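PDB 6ZSY: tumor necrosis factor receptor superfamily member grnd from Drosophila melanogaster, which acts as a cell-surface receptor for the TNF cytokine Eiger, promotes JNK signalling and is required for Eiger-induced apoptosis. Local coordinates for residues C25-C28 with I29-C32. Residues are numbered along the deposited sequence; the frame is centred on the assembly and turned at random. Where two conformers were deposited one is given.
Sequences CHPC and IEVC
Pro27 meets Glu30 where the hairpin strand 24-27 of this extracellular cysteine-rich domain runs straight into the one-turn helix 28-32, with Pro27 as the N-cap residue. Pro27 CG of the pyrrolidine ring lies 3.7 Å from the carboxylate carbon, Glu30 CD. Both carboxylate oxygens lie about as near, Glu30 OE2 at 3.9 Å from that same Pro27 CG. Glu30 arrives there because its CG sits beside its own backbone N (chi1 -70°) and the chain is extended beyond, carrying the carboxylate back toward the N-terminal end of the helix, to the proline ring. Ile29 adds a looser apolar contact, its CG2 4.3 Å from Pro27 CB.

The helical turn itself is closed by Cys32 N, which donates to Cys28 O over 3.0 Å; the N-H is bent at 144°, although the donor lies nearly in line with the carbonyl. The side chain of Cys32 gathers at the same acceptor oxygen, Cys32 CB coming within 3.4 Å of Cys28 O.

Further out, Asn38 ND2, from the loop after the helix, hydrogen-bonds Glu30 OE1, which helps to hold the carboxylate. Val31 is buried against Phe17 of the partner strand and Leu43 of helix 41-48. Disulfides Cys28-Cys48 and Cys32-Cys44 tie this turn to helix 41-48, while Cys25-Cys11 links strand 24-27 to the segment that precedes strand 16-19. Its SG beside the backbone N (chi1 -73°), Cys32 holds its sulfur 3.6 Å from Cys28 O.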
loop_
_atom_site.group_PDB
_atom_site.type_symbol
_atom_site.label_atom_id
_atom_site.label_comp_id
_atom_site.label_asym_id
_atom_site.label_seq_id
_atom_site.Cartn_x
_atom_site.Cartn_y
_atom_site.Cartn_z
ATOM N N CYS A 25 -7.712 -2.109 -1.934
ATOM C CA CYS A 25 -6.941 -1.205 -1.073
ATOM C C CYS A 25 -6.259 -1.973 0.052
ATOM O O CYS A 25 -6.903 -2.819 0.661
ATOM C CB CYS A 25 -7.836 -0.128 -0.478
ATOM S SG CYS A 25 -8.715 0.885 -1.699
ATOM N N HIS A 26 -5.027 -1.685 0.304
ATOM C CA HIS A 26 -4.273 -2.376 1.364
ATOM C C HIS A 26 -3.582 -1.306 2.212
ATOM O O HIS A 26 -3.230 -0.219 1.764
ATOM C CB HIS A 26 -3.214 -3.355 0.863
ATOM C CG HIS A 26 -3.784 -4.662 0.382
ATOM N ND1 HIS A 26 -3.479 -5.896 0.876
ATOM C CD2 HIS A 26 -4.658 -4.913 -0.638
ATOM C CE1 HIS A 26 -4.160 -6.776 0.204
ATOM N NE2 HIS A 26 -4.919 -6.241 -0.772
ATOM N N PRO A 27 -3.347 -1.640 3.481
ATOM C CA PRO A 27 -2.722 -0.646 4.399
ATOM C C PRO A 27 -1.257 -0.422 4.107
ATOM O O PRO A 27 -0.466 -1.347 4.018
ATOM C CB PRO A 27 -2.921 -1.231 5.797
ATOM C CG PRO A 27 -3.501 -2.558 5.615
ATOM C CD PRO A 27 -3.803 -2.830 4.212
ATOM N N CYS A 28 -0.879 0.865 4.079
ATOM C CA CYS A 28 0.518 1.222 3.915
ATOM C C CYS A 28 1.374 0.796 5.109
ATOM O O CYS A 28 2.525 0.442 4.939
ATOM C CB CYS A 28 0.673 2.720 3.680
ATOM S SG CYS A 28 0.316 3.201 1.963
ATOM N N ILE A 29 0.812 0.874 6.330
ATOM C CA ILE A 29 1.638 0.590 7.485
ATOM C C ILE A 29 2.170 -0.815 7.394
ATOM O O ILE A 29 3.294 -1.188 7.807
ATOM C CB ILE A 29 0.876 0.809 8.776
ATOM C CG1 ILE A 29 1.833 0.863 9.996
ATOM C CG2 ILE A 29 -0.199 -0.238 9.003
ATOM C CD1 ILE A 29 1.062 1.123 11.294
ATOM N N GLU A 30 1.385 -1.724 6.895
ATOM C CA GLU A 30 1.777 -3.106 6.793
ATOM C C GLU A 30 2.937 -3.305 5.856
ATOM O O GLU A 30 3.907 -3.992 6.206
ATOM C CB GLU A 30 0.563 -4.001 6.377
ATOM C CG GLU A 30 -0.376 -4.023 7.573
ATOM C CD GLU A 30 -1.454 -5.083 7.409
ATOM O OE1 GLU A 30 -1.365 -5.798 6.387
ATOM O OE2 GLU A 30 -2.307 -5.124 8.300
ATOM N N VAL A 31 2.880 -2.721 4.660
ATOM C CA VAL A 31 3.939 -2.891 3.671
ATOM C C VAL A 31 5.227 -2.172 4.035
ATOM O O VAL A 31 6.313 -2.566 3.557
ATOM C CB VAL A 31 3.293 -2.504 2.319
ATOM C CG1 VAL A 31 3.190 -1.006 2.134
ATOM C CG2 VAL A 31 4.096 -3.184 1.231
ATOM N N CYS A 32 5.093 -1.115 4.846
ATOM C CA CYS A 32 6.281 -0.308 5.206
ATOM C C CYS A 32 6.947 -0.715 6.517
ATOM O O CYS A 32 8.112 -0.362 6.693
ATOM C CB CYS A 32 5.877 1.154 5.309
ATOM S SG CYS A 32 5.574 1.906 3.669
#